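Local coordinates for GTP-binding nuclear protein GSP1 (Encephalitozoon cuniculi, PDB 4DJT) that binds guanine nucleotides as a Ran-family small GTPase and probably drives protein import into the nucleus and RNA export from it, at residues I14-D19 / V65-G70; Y81-S86 / Q111-N116; A88-D93 / A118-C123; N102-V107 / M141-G146. All blocks are in the same frame, centred on the assembly; numbering follows the deposited sequence.

Interaction 1. Residues I14-D19 / V65-G70; sequences ICLIGD and VWDTAG
Strands 11-17 and 60-68, neighbours in the central sheet of a Ras-like G domain, meet through Ile14-Leu16 and Val65-Asp67. The pairing is parallel: the two axes come within 4.7 Å and diverge by 30°. Ile14 O accepts from Trp66 N at 2.8 Å, and Leu16 N donates to Trp66 O at 3.1 Å; both bonds are nearly straight, so Trp66 is held through its N-H and C=O by the residues either side of Cys15. Ile14 O also receives a CA-H...O contact from Val65 CA.

Among the side chains, Leu16 and Val65 do most of the touching. Leu16 CD2 lies 3.5 Å from Val65 CG1, and the two side chains cross obliquely. Val65 CG1 stands anti to its backbone N (chi1 -173°), which turns it to Leu16 on the side where Ile28 of helix 24-28 packs on both residues. Beyond the last backbone bond the strands splay, and a water fills in, 2.9 Å from Leu16 O and 3.0 Å from Thr68 N.

Asp67 OD2 is hydrogen-bonded to Tyr194 OH and Thr25 OG1, and the nearest Asp67 side-chain atom lies about 4 Å from the bound magnesium ion. Thr68 OG1 accepts from Gly70 N at 3.1 Å, an ST turn. This paired strand running into Asp-Thr-Ala-Gly is the DxxG motif of small GTPases, at whose glycine the predicted switch II region begins.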
loop_
_atom_site.group_PDB
_atom_site.type_symbol
_atom_site.label_atom_id
_atom_site.label_comp_id
_atom_site.label_asym_id
_atom_site.label_seq_id
_atom_site.Cartn_x
_atom_site.Cartn_y
_atom_site.Cartn_z
ATOM N N ILE A 14 6.964 -2.833 2.981
ATOM C CA ILE A 14 5.879 -1.851 2.968
ATOM C C ILE A 14 4.586 -2.605 3.272
ATOM O O ILE A 14 4.317 -3.637 2.644
ATOM C CB ILE A 14 5.727 -1.152 1.586
ATOM C CG1 ILE A 14 7.021 -0.421 1.166
ATOM C CG2 ILE A 14 4.486 -0.259 1.569
ATOM C CD1 ILE A 14 7.404 0.723 2.063
ATOM N N CYS A 15 3.762 -2.072 4.165
ATOM C CA CYS A 15 2.436 -2.645 4.437
ATOM C C CYS A 15 1.342 -1.930 3.695
ATOM O O CYS A 15 1.241 -0.693 3.767
ATOM C CB CYS A 15 2.103 -2.580 5.935
ATOM S SG CYS A 15 3.188 -3.634 6.938
ATOM N N LEU A 16 0.494 -2.694 3.010
ATOM C CA LEU A 16 -0.782 -2.135 2.511
ATOM C C LEU A 16 -1.830 -2.244 3.584
ATOM O O LEU A 16 -2.081 -3.316 4.116
ATOM C CB LEU A 16 -1.278 -2.873 1.263
ATOM C CG LEU A 16 -0.294 -3.025 0.153
ATOM C CD1 LEU A 16 -0.950 -3.766 -1.040
ATOM C CD2 LEU A 16 0.274 -1.669 -0.265
ATOM N N ILE A 17 -2.475 -1.139 3.863
ATOM C CA ILE A 17 -3.509 -1.099 4.872
ATOM C C ILE A 17 -4.707 -0.313 4.387
ATOM O O ILE A 17 -4.632 0.424 3.403
ATOM C CB ILE A 17 -2.975 -0.507 6.176
ATOM C CG1 ILE A 17 -2.182 0.770 5.937
ATOM C CG2 ILE A 17 -2.093 -1.532 6.848
ATOM C CD1 ILE A 17 -1.768 1.478 7.245
ATOM N N GLY A 18 -5.821 -0.514 5.084
ATOM C CA GLY A 18 -7.088 0.053 4.690
ATOM C C GLY A 18 -8.186 -0.990 4.753
ATOM O O GLY A 18 -7.920 -2.195 4.764
ATOM N N ASP A 19 -9.426 -0.520 4.797
ATOM C CA ASP A 19 -10.560 -1.419 4.986
ATOM C C ASP A 19 -10.677 -2.465 3.888
ATOM O O ASP A 19 -10.232 -2.266 2.772
ATOM C CB ASP A 19 -11.857 -0.645 5.044
ATOM C CG ASP A 19 -12.089 0.034 6.395
ATOM O OD1 ASP A 19 -11.234 -0.048 7.333
ATOM O OD2 ASP A 19 -13.165 0.621 6.505
ATOM N N VAL A 65 6.212 -5.729 -0.610
ATOM C CA VAL A 65 4.944 -5.132 -0.287
ATOM C C VAL A 65 3.988 -6.221 0.232
ATOM O O VAL A 65 3.699 -7.173 -0.462
ATOM C CB VAL A 65 4.324 -4.395 -1.519
ATOM C CG1 VAL A 65 3.077 -3.624 -1.083
ATOM C CG2 VAL A 65 5.345 -3.485 -2.156
ATOM N N TRP A 66 3.586 -6.113 1.505
ATOM C CA TRP A 66 2.689 -7.094 2.131
ATOM C C TRP A 66 1.272 -6.749 1.925
ATOM O O TRP A 66 0.875 -5.588 2.099
ATOM C CB TRP A 66 2.961 -7.185 3.623
ATOM C CG TRP A 66 4.226 -7.915 3.925
ATOM C CD1 TRP A 66 5.394 -7.930 3.180
ATOM C CD2 TRP A 66 4.498 -8.766 5.073
ATOM N NE1 TRP A 66 6.317 -8.747 3.763
ATOM C CE2 TRP A 66 5.850 -9.247 4.914
ATOM C CE3 TRP A 66 3.767 -9.147 6.199
ATOM C CZ2 TRP A 66 6.442 -10.097 5.840
ATOM C CZ3 TRP A 66 4.368 -9.990 7.125
ATOM C CH2 TRP A 66 5.678 -10.451 6.955
ATOM N N ASP A 67 0.486 -7.743 1.552
ATOM C CA ASP A 67 -0.972 -7.587 1.375
ATOM C C ASP A 67 -1.618 -8.630 2.228
ATOM O O ASP A 67 -1.063 -9.717 2.382
ATOM C CB ASP A 67 -1.359 -7.838 -0.089
ATOM C CG ASP A 67 -2.833 -7.592 -0.378
ATOM O OD1 ASP A 67 -3.419 -6.751 0.307
ATOM O OD2 ASP A 67 -3.379 -8.197 -1.373
ATOM N N THR A 68 -2.818 -8.354 2.722
ATOM C CA THR A 68 -3.542 -9.326 3.507
ATOM C C THR A 68 -4.239 -10.349 2.590
ATOM O O THR A 68 -4.288 -10.191 1.388
ATOM C CB THR A 68 -4.652 -8.696 4.352
ATOM O OG1 THR A 68 -5.768 -8.352 3.500
ATOM C CG2 THR A 68 -4.153 -7.505 5.122
ATOM N N ALA A 69 -4.743 -11.417 3.206
ATOM C CA ALA A 69 -5.604 -12.385 2.518
ATOM C C ALA A 69 -7.113 -12.139 2.826
ATOM O O ALA A 69 -7.939 -13.029 2.657
ATOM C CB ALA A 69 -5.188 -13.806 2.937
ATOM N N GLY A 70 -7.460 -10.934 3.274
ATOM C CA GLY A 70 -8.828 -10.540 3.454
ATOM C C GLY A 70 -9.291 -10.524 4.904
ATOM O O GLY A 70 -10.421 -10.114 5.190
HETATM O O HOH W 1 -3.502 -5.392 2.652
#

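Interaction 2. Residues Y81-S86 / Q111-N116; sequences YYIGAS and QAVVGN
Val113, Val114 and Tyr82 bury the most surface where the short, weakly bonded helix 79-82, part of the predicted switch II region, lies against the C-terminal end of helix 103-114 in this Ras-like G domain. The contact is apolar, with no hydrogen bond passing between residues 81-86 and 111-116.

Val113 presents both methyls to Tyr82. Its CG1, anti to the backbone N (chi1 179°), sits 3.7 Å from Tyr82 CB, while CG2 comes within 4.0 Å of Tyr82 CD2, obliquely to the ring. The two side chains cross at about a right angle. Tyr82 CB points to the other segment, but the ring leads away from it and brings OH to a hydrogen bond with Glu109, one turn earlier in helix 103-114. One face of the ring is met by its sequence neighbour: Tyr81 CD1 stands 3.7 Å above the plane, offset toward the rim.

Val114 is modelled in two conformers, so its packing is less certain; in one of them CG2 lies 3.6 Å from Tyr82 O and 4.1 Å from Tyr82 CB. Tyr82 O is already taken by the backbone, accepting from Ala85 N at 3.0 Å to close a type II turn, with Gly84 at the position of positive phi (87°). The turn sends the chain back into strand 87-93. At its exposed margin, Ile83 CB points away from helix 103-114, yet Ile83 CG1 lies 3.8 Å from Val113 CG1, where the side chains cross at about a right angle.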
loop_
_atom_site.group_PDB
_atom_site.type_symbol
_atom_site.label_atom_id
_atom_site.label_comp_id
_atom_site.label_asym_id
_atom_site.label_seq_id
_atom_site.Cartn_x
_atom_site.Cartn_y
_atom_site.Cartn_z
ATOM N N TYR A 81 2.264 -8.609 11.059
ATOM C CA TYR A 81 1.989 -7.984 9.775
ATOM C C TYR A 81 2.781 -6.693 9.656
ATOM O O TYR A 81 3.392 -6.421 8.618
ATOM C CB TYR A 81 0.495 -7.729 9.598
ATOM C CG TYR A 81 0.100 -7.214 8.216
ATOM C CD1 TYR A 81 -0.176 -5.869 7.994
ATOM C CD2 TYR A 81 0.009 -8.078 7.123
ATOM C CE1 TYR A 81 -0.517 -5.395 6.721
ATOM C CE2 TYR A 81 -0.321 -7.609 5.863
ATOM C CZ TYR A 81 -0.578 -6.270 5.660
ATOM O OH TYR A 81 -0.977 -5.848 4.382
ATOM N N TYR A 82 2.743 -5.889 10.721
ATOM C CA TYR A 82 3.359 -4.558 10.711
ATOM C C TYR A 82 4.862 -4.598 10.991
ATOM O O TYR A 82 5.616 -3.764 10.491
ATOM C CB TYR A 82 2.665 -3.649 11.703
ATOM C CG TYR A 82 1.211 -3.441 11.415
ATOM C CD1 TYR A 82 0.794 -2.879 10.217
ATOM C CD2 TYR A 82 0.263 -3.780 12.315
ATOM C CE1 TYR A 82 -0.531 -2.674 9.943
ATOM C CE2 TYR A 82 -1.085 -3.571 12.048
ATOM C CZ TYR A 82 -1.460 -2.995 10.857
ATOM O OH TYR A 82 -2.783 -2.801 10.581
ATOM N N ILE A 83 5.301 -5.542 11.824
ATOM C CA ILE A 83 6.679 -5.515 12.337
ATOM C C ILE A 83 7.716 -5.495 11.217
ATOM O O ILE A 83 7.625 -6.245 10.254
ATOM C CB ILE A 83 6.973 -6.723 13.249
ATOM C CG1 ILE A 83 6.241 -6.554 14.581
ATOM C CG2 ILE A 83 8.482 -6.846 13.515
ATOM C CD1 ILE A 83 6.384 -7.743 15.538
ATOM N N GLY A 84 8.693 -4.616 11.340
ATOM C CA GLY A 84 9.758 -4.537 10.358
ATOM C C GLY A 84 9.451 -3.639 9.159
ATOM O O GLY A 84 10.325 -3.445 8.310
ATOM N N ALA A 85 8.222 -3.112 9.074
ATOM C CA ALA A 85 7.834 -2.214 7.963
ATOM C C ALA A 85 8.605 -0.919 8.031
ATOM O O ALA A 85 8.771 -0.345 9.122
ATOM C CB ALA A 85 6.338 -1.903 7.962
ATOM N N SER A 86 9.030 -0.453 6.859
ATOM C CA SER A 86 9.631 0.861 6.703
ATOM C C SER A 86 8.594 1.908 6.345
ATOM O O SER A 86 8.892 3.092 6.431
ATOM C CB SER A 86 10.715 0.842 5.620
ATOM O OG SER A 86 11.868 0.179 6.060
ATOM N N GLN A 111 1.141 2.775 13.396
ATOM C CA GLN A 111 2.050 3.503 14.238
ATOM C C GLN A 111 2.202 2.896 15.625
ATOM O O GLN A 111 3.247 3.042 16.236
ATOM C CB GLN A 111 1.632 4.971 14.330
ATOM C CG GLN A 111 1.596 5.639 12.980
ATOM C CD GLN A 111 1.475 7.116 13.071
ATOM O OE1 GLN A 111 0.666 7.627 13.857
ATOM N NE2 GLN A 111 2.271 7.827 12.293
ATOM N N ALA A 112 1.187 2.197 16.102
ATOM C CA ALA A 112 1.294 1.533 17.418
ATOM C C ALA A 112 2.369 0.419 17.414
ATOM O O ALA A 112 2.947 0.110 18.452
ATOM C CB ALA A 112 -0.051 0.955 17.830
ATOM N N VAL A 113 2.611 -0.176 16.242
ATOM C CA VAL A 113 3.683 -1.150 16.068
ATOM C C VAL A 113 5.025 -0.588 15.522
ATOM O O VAL A 113 6.082 -0.984 16.005
ATOM C CB VAL A 113 3.194 -2.343 15.173
ATOM C CG1 VAL A 113 4.315 -3.350 14.957
ATOM C CG2 VAL A 113 2.004 -3.024 15.804
ATOM N N VAL A 114 5.003 0.325 14.551
ATOM C CA VAL A 114 6.199 0.760 13.808
ATOM C C VAL A 114 6.718 2.134 14.269
ATOM O O VAL A 114 7.835 2.502 13.965
ATOM C CB VAL A 114 5.886 0.820 12.292
ATOM C CG1 VAL A 114 7.127 1.133 11.467
ATOM C CG2 VAL A 114 5.249 -0.494 11.833
ATOM N N GLY A 115 5.862 2.892 14.973
ATOM C CA GLY A 115 6.202 4.243 15.425
ATOM C C GLY A 115 5.708 5.310 14.458
ATOM O O GLY A 115 5.170 4.994 13.392
ATOM N N ASN A 116 5.946 6.564 14.818
ATOM C CA ASN A 116 5.362 7.713 14.151
ATOM C C ASN A 116 6.270 8.340 13.113
ATOM O O ASN A 116 5.919 9.369 12.556
ATOM C CB ASN A 116 5.043 8.823 15.177
ATOM C CG ASN A 116 4.272 8.323 16.373
ATOM O OD1 ASN A 116 3.465 7.405 16.267
ATOM N ND2 ASN A 116 4.528 8.940 17.547
#

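Interaction 3. Residues A88-D93 / A118-C123; sequences AILFFD and APIVVC. Unlike the reference sequence in segment 88-93: Leu90 (reference Phe).
Five backbone hydrogen bonds join residues 88-93 to residues 118-123 as parallel strands, in a register running from Ala88-Ile120 to Phe91-Cys123. Their axes diverge by 22°. Leu90 is held twice: Leu90 N donates to Val121 O at 2.8 Å in an almost straight bond, and Leu90 O accepts from Cys123 N at 2.8 Å. The ladder starts with Ala88 N on Pro119 O and finishes with Phe92 N on Cys123 O, 3.1 Å long. CA-H...O contacts run beside these bonds, such as Val122 CA to Leu90 O at 3.3 Å.

Apolar packing splits between the two faces. On one, Leu90 CB rests 4.0 Å from Ile120 CG2. On the other, Cys123 SG touches Ile89 CG2 at 3.6 Å.

Of the aromatic contacts, Cys123 SG lies 4.8 Å from the centroid of the Phe91 ring, 28° off its normal, an oblique sulfur-aromatic contact. Phe92 CG lies between the backbone N and the carbonyl carbon (chi1 70°). Val122 CG1 lies at the edge of the Phe92 ring, near its plane, 4.1 Å from Phe92 CE1.

The strands are the two arms of a beta-alpha-beta crossover whose helix, 103-114, packs on Ala88 and Leu90. Strand 11-17 flanks the pair beside 87-93, strand 150-154 flanks it beside 120-125, and on the Phe91 face Tyr27 of helix 24-28 meets the ring edge-to-face.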
loop_
_atom_site.group_PDB
_atom_site.type_symbol
_atom_site.label_atom_id
_atom_site.label_comp_id
_atom_site.label_asym_id
_atom_site.label_seq_id
_atom_site.Cartn_x
_atom_site.Cartn_y
_atom_site.Cartn_z
ATOM N N ALA A 88 4.038 2.459 4.895
ATOM C CA ALA A 88 2.713 1.924 4.621
ATOM C C ALA A 88 2.085 2.717 3.490
ATOM O O ALA A 88 2.367 3.931 3.307
ATOM C CB ALA A 88 1.824 1.965 5.868
ATOM N N ILE A 89 1.235 2.042 2.716
ATOM C CA ILE A 89 0.373 2.663 1.759
ATOM C C ILE A 89 -1.030 2.393 2.243
ATOM O O ILE A 89 -1.419 1.240 2.417
ATOM C CB ILE A 89 0.553 2.130 0.292
ATOM C CG1 ILE A 89 1.998 2.279 -0.153
ATOM C CG2 ILE A 89 -0.363 2.890 -0.673
ATOM C CD1 ILE A 89 2.329 1.628 -1.495
ATOM N N LEU A 90 -1.746 3.463 2.565
ATOM C CA LEU A 90 -3.050 3.364 3.217
ATOM C C LEU A 90 -4.111 3.814 2.250
ATOM O O LEU A 90 -4.045 4.927 1.722
ATOM C CB LEU A 90 -3.047 4.223 4.510
ATOM C CG LEU A 90 -4.393 4.396 5.227
ATOM C CD1 LEU A 90 -4.973 3.066 5.689
ATOM C CD2 LEU A 90 -4.224 5.363 6.401
ATOM N N PHE A 91 -5.053 2.919 1.926
ATOM C CA PHE A 91 -6.034 3.184 0.898
ATOM C C PHE A 91 -7.390 3.452 1.518
ATOM O O PHE A 91 -7.739 2.866 2.546
ATOM C CB PHE A 91 -6.227 1.962 0.017
ATOM C CG PHE A 91 -4.998 1.550 -0.734
ATOM C CD1 PHE A 91 -4.872 1.823 -2.064
ATOM C CD2 PHE A 91 -3.999 0.838 -0.099
ATOM C CE1 PHE A 91 -3.716 1.448 -2.773
ATOM C CE2 PHE A 91 -2.857 0.450 -0.786
ATOM C CZ PHE A 91 -2.725 0.756 -2.124
ATOM N N PHE A 92 -8.175 4.261 0.825
ATOM C CA PHE A 92 -9.613 4.234 1.008
ATOM C C PHE A 92 -10.306 4.226 -0.345
ATOM O O PHE A 92 -9.698 4.434 -1.375
ATOM C CB PHE A 92 -10.080 5.396 1.906
ATOM C CG PHE A 92 -9.966 6.752 1.264
ATOM C CD1 PHE A 92 -8.733 7.393 1.170
ATOM C CD2 PHE A 92 -11.093 7.407 0.782
ATOM C CE1 PHE A 92 -8.613 8.617 0.564
ATOM C CE2 PHE A 92 -10.982 8.658 0.188
ATOM C CZ PHE A 92 -9.738 9.253 0.068
ATOM N N ASP A 93 -11.602 3.965 -0.301
ATOM C CA ASP A 93 -12.473 3.946 -1.450
ATOM C C ASP A 93 -13.225 5.276 -1.444
ATOM O O ASP A 93 -13.971 5.572 -0.486
ATOM C CB ASP A 93 -13.432 2.775 -1.257
ATOM C CG ASP A 93 -14.461 2.624 -2.375
ATOM O OD1 ASP A 93 -14.701 3.575 -3.152
ATOM O OD2 ASP A 93 -15.059 1.523 -2.431
ATOM N N ALA A 118 7.883 6.451 10.430
ATOM C CA ALA A 118 7.738 5.728 9.152
ATOM C C ALA A 118 6.693 6.354 8.247
ATOM O O ALA A 118 5.546 6.590 8.664
ATOM C CB ALA A 118 7.415 4.262 9.413
ATOM N N PRO A 119 7.057 6.602 6.989
ATOM C CA PRO A 119 6.140 7.301 6.116
ATOM C C PRO A 119 4.880 6.499 5.829
ATOM O O PRO A 119 4.947 5.259 5.596
ATOM C CB PRO A 119 6.935 7.473 4.827
ATOM C CG PRO A 119 8.009 6.451 4.889
ATOM C CD PRO A 119 8.369 6.390 6.343
ATOM N N ILE A 120 3.755 7.203 5.823
ATOM C CA ILE A 120 2.488 6.653 5.409
ATOM C C ILE A 120 1.991 7.455 4.200
ATOM O O ILE A 120 1.911 8.665 4.266
ATOM C CB ILE A 120 1.443 6.735 6.537
ATOM C CG1 ILE A 120 1.933 6.049 7.819
ATOM C CG2 ILE A 120 0.135 6.125 6.096
ATOM C CD1 ILE A 120 0.907 6.070 8.941
ATOM N N VAL A 121 1.708 6.777 3.083
ATOM C CA VAL A 121 1.212 7.432 1.884
ATOM C C VAL A 121 -0.242 7.092 1.820
ATOM O O VAL A 121 -0.613 5.931 2.027
ATOM C CB VAL A 121 1.934 6.914 0.629
ATOM C CG1 VAL A 121 1.236 7.360 -0.629
ATOM C CG2 VAL A 121 3.407 7.373 0.639
ATOM N N VAL A 122 -1.075 8.105 1.580
ATOM C CA VAL A 122 -2.519 7.899 1.526
ATOM C C VAL A 122 -2.958 7.910 0.081
ATOM O O VAL A 122 -2.619 8.821 -0.655
ATOM C CB VAL A 122 -3.301 8.959 2.340
ATOM C CG1 VAL A 122 -4.813 8.796 2.127
ATOM C CG2 VAL A 122 -2.964 8.825 3.818
ATOM N N CYS A 123 -3.709 6.870 -0.314
ATOM C CA CYS A 123 -4.260 6.751 -1.661
ATOM C C CYS A 123 -5.779 6.721 -1.672
ATOM O O CYS A 123 -6.395 5.853 -1.082
ATOM C CB CYS A 123 -3.775 5.465 -2.362
ATOM S SG CYS A 123 -1.988 5.453 -2.624
#

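Interaction 4. Residues N102-V107 / M141-G146; sequences NLARWV and MEVLKG
The flat groups at which Leu103 and Ala104 meet Val143 and Leu144 are peptide planes, not rings. Over one face of the peptide joining Leu103 to Ala104 lies the methyl CD2 of Leu144, 4.0 Å from Leu103 C and 3.9 Å from Ala104 N. From the partner segment, the carbonyl O of Val143 comes within 3.6 Å of Ala104 CB. The indole of Trp106 lies apart from this contact: its NE1 is hydrogen-bonded to OD1 of Asp19, a residue of the GDP pocket.

Leu144 CD2 is the most engaged atom. It reaches Ala104 CA at 3.8 Å and Val107 CG2 at 4.0 Å, so it sits in the groove between residues one helical turn apart. Leu144 CG stands anti to the carbonyl carbon (chi1 -72°), beside the backbone N, and CD2 is the branch that touches helix 103-114.

Helix 137-143 ends here in a Schellman motif, with Lys145 as the C-prime residue of positive phi (57°). Gly146 N bonds to Met141 O, and Lys145 N to Glu142 O at 2.9 Å. Both helices belong to the layer on one side of the Ras-like sheet, and Leu103 and Val107 also pack on Leu90 of strand 87-93. Tyr149, just before strand 150-154, touches both Val107 and Leu144. Val143 CG1 closes the partly exposed margin, 4.3 Å from Ala104 CB.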
loop_
_atom_site.group_PDB
_atom_site.type_symbol
_atom_site.label_atom_id
_atom_site.label_comp_id
_atom_site.label_asym_id
_atom_site.label_seq_id
_atom_site.Cartn_x
_atom_site.Cartn_y
_atom_site.Cartn_z
ATOM N N ASN A 102 -12.365 5.103 9.008
ATOM C CA ASN A 102 -11.445 4.228 9.731
ATOM C C ASN A 102 -9.976 4.562 9.437
ATOM O O ASN A 102 -9.075 3.893 9.954
ATOM C CB ASN A 102 -11.710 2.750 9.405
ATOM C CG ASN A 102 -12.754 2.106 10.317
ATOM O OD1 ASN A 102 -12.671 2.181 11.549
ATOM N ND2 ASN A 102 -13.717 1.418 9.705
ATOM N N LEU A 103 -9.720 5.590 8.612
ATOM C CA LEU A 103 -8.335 5.937 8.290
ATOM C C LEU A 103 -7.489 6.206 9.543
ATOM O O LEU A 103 -6.349 5.765 9.637
ATOM C CB LEU A 103 -8.245 7.115 7.317
ATOM C CG LEU A 103 -8.598 6.868 5.834
ATOM C CD1 LEU A 103 -8.497 8.185 5.063
ATOM C CD2 LEU A 103 -7.715 5.816 5.177
ATOM N N ALA A 104 -8.047 6.942 10.505
ATOM C CA ALA A 104 -7.288 7.314 11.694
ATOM C C ALA A 104 -6.959 6.079 12.518
ATOM O O ALA A 104 -5.890 5.990 13.132
ATOM C CB ALA A 104 -8.082 8.328 12.536
ATOM N N ARG A 105 -7.895 5.159 12.550
ATOM C CA ARG A 105 -7.730 3.868 13.213
ATOM C C ARG A 105 -6.595 3.052 12.568
ATOM O O ARG A 105 -5.784 2.455 13.272
ATOM C CB ARG A 105 -9.042 3.062 13.155
ATOM N N TRP A 106 -6.544 3.053 11.234
ATOM C CA TRP A 106 -5.478 2.382 10.497
ATOM C C TRP A 106 -4.147 3.002 10.749
ATOM O O TRP A 106 -3.159 2.298 11.035
ATOM C CB TRP A 106 -5.771 2.359 8.986
ATOM C CG TRP A 106 -6.705 1.260 8.582
ATOM C CD1 TRP A 106 -8.026 1.374 8.147
ATOM C CD2 TRP A 106 -6.433 -0.167 8.594
ATOM N NE1 TRP A 106 -8.556 0.142 7.883
ATOM C CE2 TRP A 106 -7.646 -0.822 8.124
ATOM C CE3 TRP A 106 -5.333 -0.944 8.922
ATOM C CZ2 TRP A 106 -7.740 -2.186 8.008
ATOM C CZ3 TRP A 106 -5.437 -2.332 8.796
ATOM C CH2 TRP A 106 -6.610 -2.933 8.355
ATOM N N VAL A 107 -4.075 4.326 10.671
ATOM C CA VAL A 107 -2.828 5.004 11.019
ATOM C C VAL A 107 -2.380 4.636 12.443
ATOM O O VAL A 107 -1.186 4.356 12.678
ATOM C CB VAL A 107 -2.934 6.541 10.873
ATOM C CG1 VAL A 107 -1.714 7.235 11.506
ATOM C CG2 VAL A 107 -3.099 6.934 9.399
ATOM N N MET A 141 -8.816 14.813 5.539
ATOM C CA MET A 141 -8.070 15.699 6.397
ATOM C C MET A 141 -8.710 15.827 7.766
ATOM O O MET A 141 -8.010 15.884 8.768
ATOM C CB MET A 141 -7.937 17.078 5.754
ATOM C CG MET A 141 -6.645 17.225 5.017
ATOM S SD MET A 141 -6.400 18.868 4.324
ATOM C CE MET A 141 -6.744 18.569 2.585
ATOM N N GLU A 142 -10.033 15.868 7.822
ATOM C CA GLU A 142 -10.682 15.974 9.129
ATOM C C GLU A 142 -10.672 14.686 9.922
ATOM O O GLU A 142 -10.393 14.706 11.118
ATOM C CB GLU A 142 -12.090 16.478 9.025
ATOM C CG GLU A 142 -12.559 16.985 10.377
ATOM C CD GLU A 142 -13.695 17.955 10.280
ATOM O OE1 GLU A 142 -14.409 17.953 9.261
ATOM O OE2 GLU A 142 -13.872 18.710 11.233
ATOM N N VAL A 143 -10.910 13.552 9.251
ATOM C CA VAL A 143 -10.804 12.256 9.910
ATOM C C VAL A 143 -9.402 12.132 10.502
ATOM O O VAL A 143 -9.218 11.621 11.608
ATOM C CB VAL A 143 -11.086 11.087 8.933
ATOM C CG1 VAL A 143 -10.846 9.746 9.615
ATOM C CG2 VAL A 143 -12.509 11.176 8.387
ATOM N N LEU A 144 -8.412 12.654 9.790
ATOM C CA LEU A 144 -7.033 12.561 10.233
ATOM C C LEU A 144 -6.586 13.784 11.060
ATOM O O LEU A 144 -5.405 13.974 11.291
ATOM C CB LEU A 144 -6.118 12.340 9.015
ATOM C CG LEU A 144 -6.170 10.950 8.350
ATOM C CD1 LEU A 144 -5.226 10.897 7.154
ATOM C CD2 LEU A 144 -5.809 9.874 9.370
ATOM N N LYS A 145 -7.551 14.571 11.563
ATOM C CA LYS A 145 -7.275 15.693 12.467
ATOM C C LYS A 145 -6.309 16.662 11.835
ATOM O O LYS A 145 -5.511 17.280 12.507
ATOM C CB LYS A 145 -6.725 15.208 13.819
ATOM N N GLY A 146 -6.365 16.778 10.525
ATOM C CA GLY A 146 -5.547 17.731 9.833
ATOM C C GLY A 146 -4.117 17.333 9.563
ATOM O O GLY A 146 -3.422 18.066 8.875
#

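How the interactions relate
All four contacts lie within one G domain. Interactions 1 and 3, with centres 10 Å apart, share the central sheet: strand 87-93 lies beside 11-17, bonded through Cys15 O to Ile89 N and Ile17 O to Phe91 N. Interactions 2 and 4 both use helix 103-114, one toward each end, with centres 17 Å apart. Interaction 1 closes along the chain before the others open, whereas the segments of 2, 3 and 4 interleave. Ile120 CD1 packs on Val107 CG1, joining 3 to 4. Tyr81 OH meets Leu16 O, and Ile17 and Gly18 pack against the Trp106 ring, so the helical contacts connect with strand 11-17 and with the loop that follows it.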